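Local coordinates for sulfite reductase [ferredoxin] (Mycobacterium tuberculosis, PDB 1ZJ8), which probably catalyses the six-electron reduction of sulfite to sulfide with ferredoxin as electron donor, using a siroheme and a [4Fe-4S] cluster, at residues A358-R363 / L448-E453; L463-T468 / G550-Q555; A484-K489 / D537-N542. All coordinates share one frame; numbering follows the deposited sequence.

Contact 1 (A358-R363 / L448-E453)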
loop_
_atom_site.group_PDB
_atom_site.type_symbol
_atom_site.label_atom_id
_atom_site.label_comp_id
_atom_site.label_asym_id
_atom_site.label_seq_id
_atom_site.Cartn_x
_atom_site.Cartn_y
_atom_site.Cartn_z
ATOM N N ALA A 358 -14.518 -7.984 2.551
ATOM C CA ALA A 358 -14.268 -6.802 1.738
ATOM C C ALA A 358 -15.040 -5.635 2.295
ATOM O O ALA A 358 -16.243 -5.538 2.091
ATOM C CB ALA A 358 -14.686 -7.031 0.268
ATOM N N PRO A 359 -14.340 -4.727 2.976
ATOM C CA PRO A 359 -14.970 -3.472 3.294
ATOM C C PRO A 359 -15.015 -2.637 2.013
ATOM O O PRO A 359 -14.806 -3.179 0.919
ATOM C CB PRO A 359 -14.052 -2.875 4.360
ATOM C CG PRO A 359 -12.757 -3.662 4.300
ATOM C CD PRO A 359 -12.937 -4.818 3.423
ATOM N N ILE A 360 -15.308 -1.347 2.135
ATOM C CA ILE A 360 -15.297 -0.446 1.006
ATOM C C ILE A 360 -14.030 0.403 1.101
ATOM O O ILE A 360 -13.941 1.324 1.918
ATOM C CB ILE A 360 -16.554 0.450 1.017
ATOM C CG1 ILE A 360 -17.811 -0.374 0.720
ATOM C CG2 ILE A 360 -16.400 1.589 0.008
ATOM C CD1 ILE A 360 -19.101 0.429 0.680
ATOM N N ALA A 361 -13.049 0.082 0.265
ATOM C CA ALA A 361 -11.807 0.825 0.182
ATOM C C ALA A 361 -11.164 0.967 1.531
ATOM O O ALA A 361 -10.810 2.054 1.898
ATOM C CB ALA A 361 -12.064 2.192 -0.393
ATOM N N GLY A 362 -11.074 -0.122 2.292
ATOM C CA GLY A 362 -10.337 -0.145 3.557
ATOM C C GLY A 362 -11.016 0.496 4.761
ATOM O O GLY A 362 -10.494 0.413 5.880
ATOM N N ARG A 363 -12.185 1.112 4.567
ATOM C CA ARG A 363 -12.812 1.895 5.643
ATOM C C ARG A 363 -13.507 1.025 6.655
ATOM O O ARG A 363 -14.500 0.386 6.324
ATOM C CB ARG A 363 -13.836 2.884 5.077
ATOM C CG ARG A 363 -14.715 3.551 6.171
ATOM C CD ARG A 363 -14.832 5.057 6.038
ATOM N NE ARG A 363 -13.579 5.700 6.418
ATOM C CZ ARG A 363 -13.305 6.987 6.209
ATOM N NH1 ARG A 363 -14.215 7.789 5.658
ATOM N NH2 ARG A 363 -12.113 7.480 6.547
ATOM N N LEU A 448 -20.251 5.273 -3.853
ATOM C CA LEU A 448 -20.114 4.937 -5.260
ATOM C C LEU A 448 -20.304 3.455 -5.482
ATOM O O LEU A 448 -20.964 3.068 -6.441
ATOM C CB LEU A 448 -18.763 5.414 -5.776
ATOM C CG LEU A 448 -18.463 5.207 -7.261
ATOM C CD1 LEU A 448 -19.523 5.859 -8.139
ATOM C CD2 LEU A 448 -17.062 5.735 -7.575
ATOM N N VAL A 449 -19.756 2.637 -4.581
ATOM C CA VAL A 449 -19.900 1.183 -4.639
ATOM C C VAL A 449 -21.386 0.750 -4.682
ATOM O O VAL A 449 -21.785 0.039 -5.604
ATOM C CB VAL A 449 -19.112 0.502 -3.488
ATOM C CG1 VAL A 449 -19.606 -0.920 -3.273
ATOM C CG2 VAL A 449 -17.615 0.517 -3.773
ATOM N N PRO A 450 -22.209 1.187 -3.707
ATOM C CA PRO A 450 -23.674 0.972 -3.756
ATOM C C PRO A 450 -24.356 1.456 -5.030
ATOM O O PRO A 450 -25.155 0.709 -5.624
ATOM C CB PRO A 450 -24.201 1.810 -2.592
ATOM C CG PRO A 450 -23.058 2.063 -1.698
ATOM C CD PRO A 450 -21.786 1.872 -2.470
ATOM N N GLU A 451 -24.050 2.683 -5.445
ATOM C CA GLU A 451 -24.582 3.205 -6.720
ATOM C C GLU A 451 -24.332 2.213 -7.852
ATOM O O GLU A 451 -25.281 1.735 -8.470
ATOM C CB GLU A 451 -23.985 4.563 -7.103
ATOM C CG GLU A 451 -24.728 5.208 -8.277
ATOM C CD GLU A 451 -24.118 6.522 -8.744
ATOM O OE1 GLU A 451 -23.474 7.230 -7.934
ATOM O OE2 GLU A 451 -24.286 6.831 -9.944
ATOM N N LEU A 452 -23.055 1.885 -8.075
ATOM C CA LEU A 452 -22.637 0.919 -9.088
ATOM C C LEU A 452 -23.336 -0.422 -8.920
ATOM O O LEU A 452 -23.810 -1.006 -9.896
ATOM C CB LEU A 452 -21.119 0.726 -9.012
ATOM C CG LEU A 452 -20.283 1.954 -9.411
ATOM C CD1 LEU A 452 -18.785 1.722 -9.236
ATOM C CD2 LEU A 452 -20.588 2.373 -10.848
ATOM N N GLU A 453 -23.407 -0.897 -7.678
ATOM C CA GLU A 453 -24.048 -2.165 -7.369
ATOM C C GLU A 453 -25.480 -2.243 -7.892
ATOM O O GLU A 453 -25.835 -3.187 -8.581
ATOM C CB GLU A 453 -24.015 -2.404 -5.861
ATOM C CG GLU A 453 -22.759 -3.114 -5.379
ATOM C CD GLU A 453 -22.649 -3.159 -3.857
ATOM O OE1 GLU A 453 -23.563 -2.570 -3.213
ATOM O OE2 GLU A 453 -21.670 -3.769 -3.321
#

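Contact 2 (L463-T468 / G550-Q555)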
loop_
_atom_site.group_PDB
_atom_site.type_symbol
_atom_site.label_atom_id
_atom_site.label_comp_id
_atom_site.label_asym_id
_atom_site.label_seq_id
_atom_site.Cartn_x
_atom_site.Cartn_y
_atom_site.Cartn_z
ATOM N N LEU A 463 -21.137 -10.362 -16.241
ATOM C CA LEU A 463 -19.795 -9.948 -15.846
ATOM C C LEU A 463 -19.008 -11.085 -15.225
ATOM O O LEU A 463 -18.684 -11.091 -14.030
ATOM C CB LEU A 463 -19.827 -8.714 -14.939
ATOM C CG LEU A 463 -19.866 -7.410 -15.736
ATOM C CD1 LEU A 463 -19.909 -6.211 -14.796
ATOM C CD2 LEU A 463 -18.672 -7.317 -16.678
ATOM N N ASP A 464 -18.669 -12.034 -16.089
ATOM C CA ASP A 464 -17.842 -13.185 -15.719
ATOM C C ASP A 464 -16.404 -12.805 -15.366
ATOM O O ASP A 464 -15.630 -13.657 -14.945
ATOM C CB ASP A 464 -17.820 -14.211 -16.873
ATOM C CG ASP A 464 -17.316 -13.608 -18.199
ATOM O OD1 ASP A 464 -16.334 -12.832 -18.171
ATOM O OD2 ASP A 464 -17.897 -13.910 -19.268
ATOM N N VAL A 465 -16.042 -11.546 -15.585
ATOM C CA VAL A 465 -14.671 -11.100 -15.417
ATOM C C VAL A 465 -14.682 -9.786 -14.628
ATOM O O VAL A 465 -15.517 -8.915 -14.881
ATOM C CB VAL A 465 -13.969 -11.001 -16.834
ATOM C CG1 VAL A 465 -14.185 -9.632 -17.498
ATOM C CG2 VAL A 465 -12.473 -11.358 -16.760
ATOM N N PRO A 466 -13.753 -9.629 -13.670
ATOM C CA PRO A 466 -13.783 -8.486 -12.735
ATOM C C PRO A 466 -13.158 -7.217 -13.304
ATOM O O PRO A 466 -12.096 -7.304 -13.934
ATOM C CB PRO A 466 -12.888 -8.966 -11.594
ATOM C CG PRO A 466 -11.864 -9.854 -12.276
ATOM C CD PRO A 466 -12.577 -10.495 -13.437
ATOM N N ILE A 467 -13.790 -6.064 -13.055
ATOM C CA ILE A 467 -13.268 -4.751 -13.465
ATOM C C ILE A 467 -12.746 -3.953 -12.273
ATOM O O ILE A 467 -13.501 -3.330 -11.552
ATOM C CB ILE A 467 -14.339 -3.891 -14.193
ATOM C CG1 ILE A 467 -14.762 -4.556 -15.498
ATOM C CG2 ILE A 467 -13.810 -2.462 -14.482
ATOM C CD1 ILE A 467 -15.916 -5.498 -15.342
ATOM N N THR A 468 -11.438 -3.948 -12.103
ATOM C CA THR A 468 -10.815 -3.243 -10.985
ATOM C C THR A 468 -10.915 -1.733 -11.195
ATOM O O THR A 468 -10.758 -1.256 -12.299
ATOM C CB THR A 468 -9.329 -3.679 -10.772
ATOM O OG1 THR A 468 -8.532 -3.339 -11.911
ATOM C CG2 THR A 468 -9.242 -5.162 -10.548
ATOM N N GLY A 550 -15.508 -14.006 -23.863
ATOM C CA GLY A 550 -14.453 -14.413 -22.925
ATOM C C GLY A 550 -13.349 -13.377 -22.758
ATOM O O GLY A 550 -12.331 -13.657 -22.119
ATOM N N GLU A 551 -13.550 -12.177 -23.316
ATOM C CA GLU A 551 -12.487 -11.170 -23.376
ATOM C C GLU A 551 -12.395 -10.370 -22.087
ATOM O O GLU A 551 -13.406 -9.950 -21.536
ATOM C CB GLU A 551 -12.698 -10.204 -24.543
ATOM C CG GLU A 551 -11.435 -9.411 -24.884
ATOM C CD GLU A 551 -11.657 -8.310 -25.903
ATOM O OE1 GLU A 551 -12.825 -7.936 -26.143
ATOM O OE2 GLU A 551 -10.653 -7.809 -26.459
ATOM N N ARG A 552 -11.179 -10.137 -21.621
ATOM C CA ARG A 552 -10.964 -9.270 -20.460
ATOM C C ARG A 552 -11.069 -7.792 -20.840
ATOM O O ARG A 552 -10.896 -7.415 -21.995
ATOM C CB ARG A 552 -9.609 -9.563 -19.793
ATOM C CG ARG A 552 -9.655 -10.739 -18.789
ATOM C CD ARG A 552 -8.268 -11.281 -18.431
ATOM N NE ARG A 552 -7.259 -10.213 -18.303
ATOM C CZ ARG A 552 -6.142 -10.085 -19.037
ATOM N NH1 ARG A 552 -5.831 -10.976 -19.984
ATOM N NH2 ARG A 552 -5.309 -9.054 -18.807
ATOM N N PHE A 553 -11.375 -6.969 -19.846
ATOM C CA PHE A 553 -11.516 -5.528 -20.021
ATOM C C PHE A 553 -10.228 -4.864 -20.553
ATOM O O PHE A 553 -10.283 -4.028 -21.462
ATOM C CB PHE A 553 -11.944 -4.892 -18.690
ATOM C CG PHE A 553 -12.380 -3.479 -18.822
ATOM C CD1 PHE A 553 -13.696 -3.174 -19.106
ATOM C CD2 PHE A 553 -11.472 -2.445 -18.687
ATOM C CE1 PHE A 553 -14.097 -1.856 -19.248
ATOM C CE2 PHE A 553 -11.863 -1.141 -18.827
ATOM C CZ PHE A 553 -13.179 -0.845 -19.111
ATOM N N ALA A 554 -9.079 -5.247 -19.991
ATOM C CA ALA A 554 -7.774 -4.700 -20.412
ATOM C C ALA A 554 -7.429 -5.016 -21.876
ATOM O O ALA A 554 -6.668 -4.285 -22.515
ATOM C CB ALA A 554 -6.662 -5.192 -19.496
ATOM N N GLN A 555 -7.993 -6.095 -22.407
ATOM C CA GLN A 555 -7.836 -6.433 -23.820
ATOM C C GLN A 555 -8.763 -5.643 -24.749
ATOM O O GLN A 555 -8.329 -5.183 -25.793
ATOM C CB GLN A 555 -8.021 -7.930 -24.033
ATOM C CG GLN A 555 -6.832 -8.723 -23.533
ATOM C CD GLN A 555 -7.073 -10.209 -23.549
ATOM O OE1 GLN A 555 -7.923 -10.715 -24.298
ATOM N NE2 GLN A 555 -6.332 -10.927 -22.709
#

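Contact 3 (A484-K489 / D537-N542)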
loop_
_atom_site.group_PDB
_atom_site.type_symbol
_atom_site.label_atom_id
_atom_site.label_comp_id
_atom_site.label_asym_id
_atom_site.label_seq_id
_atom_site.Cartn_x
_atom_site.Cartn_y
_atom_site.Cartn_z
ATOM N N ALA A 484 -4.994 -0.384 -12.888
ATOM C CA ALA A 484 -6.408 -0.693 -12.697
ATOM C C ALA A 484 -6.992 -0.796 -14.060
ATOM O O ALA A 484 -6.490 -0.174 -14.973
ATOM C CB ALA A 484 -7.096 0.427 -11.948
ATOM N N ASP A 485 -8.048 -1.579 -14.207
ATOM C CA ASP A 485 -8.810 -1.556 -15.438
ATOM C C ASP A 485 -9.354 -0.139 -15.623
ATOM O O ASP A 485 -9.221 0.417 -16.707
ATOM C CB ASP A 485 -9.915 -2.613 -15.423
ATOM C CG ASP A 485 -9.364 -4.038 -15.479
ATOM O OD1 ASP A 485 -8.233 -4.250 -16.001
ATOM O OD2 ASP A 485 -10.066 -4.945 -14.972
ATOM N N ILE A 486 -9.915 0.454 -14.564
ATOM C CA ILE A 486 -10.303 1.849 -14.581
ATOM C C ILE A 486 -9.620 2.607 -13.436
ATOM O O ILE A 486 -10.016 2.491 -12.284
ATOM C CB ILE A 486 -11.822 1.996 -14.472
ATOM C CG1 ILE A 486 -12.507 1.097 -15.497
ATOM C CG2 ILE A 486 -12.229 3.465 -14.682
ATOM C CD1 ILE A 486 -13.992 1.149 -15.467
ATOM N N GLY A 487 -8.595 3.386 -13.758
ATOM C CA GLY A 487 -7.868 4.158 -12.759
ATOM C C GLY A 487 -8.261 5.609 -12.859
ATOM O O GLY A 487 -8.477 6.117 -13.956
ATOM N N PHE A 488 -8.369 6.284 -11.722
ATOM C CA PHE A 488 -8.736 7.695 -11.702
ATOM C C PHE A 488 -7.652 8.487 -10.995
ATOM O O PHE A 488 -7.292 8.165 -9.865
ATOM C CB PHE A 488 -10.079 7.890 -10.998
ATOM C CG PHE A 488 -11.246 7.316 -11.744
ATOM C CD1 PHE A 488 -11.939 8.074 -12.659
ATOM C CD2 PHE A 488 -11.661 6.012 -11.524
ATOM C CE1 PHE A 488 -13.014 7.549 -13.345
ATOM C CE2 PHE A 488 -12.751 5.479 -12.217
ATOM C CZ PHE A 488 -13.423 6.256 -13.122
ATOM N N LYS A 489 -7.124 9.508 -11.673
ATOM C CA LYS A 489 -6.120 10.403 -11.080
ATOM C C LYS A 489 -6.770 11.747 -10.856
ATOM O O LYS A 489 -7.058 12.479 -11.811
ATOM C CB LYS A 489 -4.883 10.567 -11.974
ATOM C CG LYS A 489 -3.788 11.550 -11.416
ATOM C CD LYS A 489 -2.485 11.572 -12.255
ATOM C CE LYS A 489 -2.735 11.779 -13.763
ATOM N NZ LYS A 489 -1.475 11.664 -14.560
ATOM N N ASP A 537 -20.573 3.455 -15.689
ATOM C CA ASP A 537 -21.743 2.822 -16.274
ATOM C C ASP A 537 -21.661 2.849 -17.796
ATOM O O ASP A 537 -21.784 1.806 -18.444
ATOM C CB ASP A 537 -23.008 3.540 -15.798
ATOM C CG ASP A 537 -24.288 2.994 -16.441
ATOM O OD1 ASP A 537 -25.032 2.250 -15.769
ATOM O OD2 ASP A 537 -24.566 3.327 -17.614
ATOM N N ARG A 538 -21.446 4.044 -18.355
ATOM C CA ARG A 538 -21.332 4.221 -19.800
ATOM C C ARG A 538 -20.307 3.239 -20.353
ATOM O O ARG A 538 -20.646 2.400 -21.181
ATOM C CB ARG A 538 -20.937 5.667 -20.112
ATOM C CG ARG A 538 -20.875 6.045 -21.584
ATOM C CD ARG A 538 -20.956 7.572 -21.755
ATOM N NE ARG A 538 -19.914 8.320 -21.034
ATOM C CZ ARG A 538 -20.103 9.153 -19.994
ATOM N NH1 ARG A 538 -21.303 9.377 -19.455
ATOM N NH2 ARG A 538 -19.050 9.769 -19.459
ATOM N N VAL A 539 -19.077 3.315 -19.845
ATOM C CA VAL A 539 -17.953 2.571 -20.417
ATOM C C VAL A 539 -18.097 1.061 -20.265
ATOM O O VAL A 539 -17.747 0.297 -21.162
ATOM C CB VAL A 539 -16.592 3.037 -19.816
ATOM C CG1 VAL A 539 -16.291 2.366 -18.472
ATOM C CG2 VAL A 539 -15.461 2.759 -20.788
ATOM N N VAL A 540 -18.631 0.638 -19.131
ATOM C CA VAL A 540 -18.781 -0.779 -18.843
ATOM C C VAL A 540 -19.906 -1.353 -19.702
ATOM O O VAL A 540 -19.843 -2.496 -20.122
ATOM C CB VAL A 540 -19.037 -1.027 -17.328
ATOM C CG1 VAL A 540 -19.462 -2.465 -17.065
ATOM C CG2 VAL A 540 -17.786 -0.677 -16.500
ATOM N N ARG A 541 -20.931 -0.559 -19.976
ATOM C CA ARG A 541 -21.974 -0.993 -20.885
ATOM C C ARG A 541 -21.446 -1.099 -22.314
ATOM O O ARG A 541 -21.742 -2.073 -22.991
ATOM C CB ARG A 541 -23.165 -0.046 -20.787
ATOM C CG ARG A 541 -23.853 -0.144 -19.442
ATOM C CD ARG A 541 -25.177 0.585 -19.431
ATOM N NE ARG A 541 -25.786 0.477 -18.119
ATOM C CZ ARG A 541 -26.294 -0.647 -17.633
ATOM N NH1 ARG A 541 -26.313 -1.756 -18.362
ATOM N NH2 ARG A 541 -26.808 -0.659 -16.409
ATOM N N ASN A 542 -20.674 -0.101 -22.763
ATOM C CA ASN A 542 -19.964 -0.165 -24.047
ATOM C C ASN A 542 -19.062 -1.403 -24.084
ATOM O O ASN A 542 -18.912 -2.058 -25.134
ATOM C CB ASN A 542 -19.105 1.084 -24.269
ATOM C CG ASN A 542 -19.926 2.325 -24.611
ATOM O OD1 ASN A 542 -21.162 2.307 -24.579
ATOM N ND2 ASN A 542 -19.233 3.417 -24.931
#

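Contact 1 (A358-R363 / L448-E453)
Apolar contact is the whole of what passes directly between 358-363 and 448-453, and one side chain, Ile-360, supplies all of one side of it. Both branches touch Val-449 of helix 442-455, and the long one goes on to Pro-450. The short branch, CG2, meets Val-449 CG2 at 4.1 Å. The long branch is extended (chi2 -179°) and carries CD1 alongside Val-449, 4.2 Å from Val-449 CB, and on to the ring of Pro-450, where Ile-360 CD1 lies 4.4 Å from Pro-450 CD. Ile-360 and Val-449 therefore run past each other in opposite directions instead of meeting end on. In Val-449, CG1 is trans to the backbone N (chi1 162°), which leaves CG2 as the methyl offered to Ile-360.

The second kind of interaction is backbone hydrogen bonding, which shapes each partner separately. Ile-360 to Arg-363 form a type I' beta turn, with Ala-361 and Gly-362 both at positive phi and Arg-363 N bonded to Ile-360 O at 3.2 Å. The turn leads the chain from strand 353-357 of one five-stranded antiparallel sheet into strand 363-365, an outermost strand of another. The helix is kinked at Pro-450, whose N makes no bond to the preceding turn; helical bonding goes on with Leu-452 N to Leu-448 O at 2.9 Å and Glu-453 N to Val-449 O at 2.8 Å.

Polar side chains bind around this apolar patch. Gln-446 NE2, one helical turn before Val-449 and Pro-450, bonds to Ile-360 O, so this carbonyl is gripped both from within the turn and from the helix. Arg-363 forms a salt bridge with Asp-137, and Glu-453 forms one with Arg-422. The side chain of Ile-360 is about 11 Å from the siroheme.

Contact 2 (L463-T468 / G550-Q555)
Val-465 and Ile-467 of the loop before strand 469-472 meet Arg-552 and Phe-553 at the start of helix 553-559. Val-465 CG2 lies against the aliphatic part of Arg-552, 3.5 Å from Arg-552 CG, the two side chains crossing nearly at a right angle. Its other methyl, Val-465 CG1, points at the main chain, 4.1 Å from Glu-551 O. Two residues on, Ile-467 crosses Phe-553 in the same perpendicular manner and brings CG1 within 4.0 Å of Phe-553 CD1, obliquely to the ring. The phenyl group reaches the loop because Phe-553 CG is trans to the backbone N (chi1 -168°). Here the backbones come near, with Val-465 CA 6.5 Å from Arg-552 CA.

Arg-552 is the N-cap residue, so the loop packs against the very start of the helix. In the next shell, the Phe-553 ring packs edge-to-face with Phe-543 of helix 532-545. Arg-547 NH2 joins both sides, with a salt bridge to Asp-464 OD1 and a hydrogen bond to Glu-551 O, while the Glu-551 carboxylate pairs with Arg-559. The direct contact is thus held by dispersion and burial of hydrocarbon, while Arg-547, bonded to both sides, adds a polar link between them.

Contact 3 (A484-K489 / D537-N542)
Behind Val-539 and Val-540, the two residues of helix 532-545 that meet Ile-486, the flat guanidinium of Arg-541 receives Asp-537 at its edge, with Asp-537 OD2 lying in its plane. The other carboxylate oxygen takes a weak hydrogen bond within the same salt bridge: Arg-541 NE to Asp-537 OD1 is 3.0 Å, bent to 144° at the hydrogen. The pair is one helical turn apart and spans the same two residues as the backbone bond from Arg-541 N to Asp-537 O, 2.9 Å, and Arg-541 NH2 has a second acidic partner in Asp-458.

The contact itself is helix-on-sheet packing in an alpha/beta unit of the 4Fe-4S family region. Strand 486-494 is the central strand of a five-stranded mixed sheet, parallel to strand 469-472 and antiparallel to strand 500-508, and helix 532-545 lies over it. The link between the two parallel strands carries Cys-474 and Cys-478 of the iron-sulfur cluster, although the contact lies away from that site.

Ile-486 alone crosses from the strand. With CG1 beside the backbone N and the rest of the chain extended (chi2 179°), it reaches to the helix, although its CA stays 9.6 Å from Val-539 CA. Ile-486 and Val-539 approach tip to tip. All three touching residues are buried, and the patch is wholly aliphatic. The sheet's near side is continued by Phe-488, two residues along, which packs on Leu-532, Tyr-535 and Ile-536 of the same helix. Phe-553 of the following helix also touches Ile-486.

At the meeting point one methyl serves both valines: Ile-486 CD1 is 4.0 Å from Val-539 CG1, and the same CD1 is 4.3 Å from Val-540 CG2.

From the N terminus, contact 1 comes first: segment 358-363 meets helix 442-455 after 84 intervening residues, closing a loop that joins the ferredoxin-like half-domain region to the 4Fe-4S region that follows. Only then does 463-468 open contact 2, which 550-555 closes. Contact 3 (484-489 with 537-542) is nested inside that loop, and no loop crosses another. Contacts 2 and 3 touch through Thr-468, whose OG1 is 2.9 Å from Asp-485 N and whose O is 3.0 Å from Ile-486 N, both probable hydrogen bonds. Contact 3 sets helix 532-545 on strand 486-494, and contact 2 sets the start of the next helix, 553-559, on the loop leading into the neighbouring strand 469-472. Contact 1 touches neither.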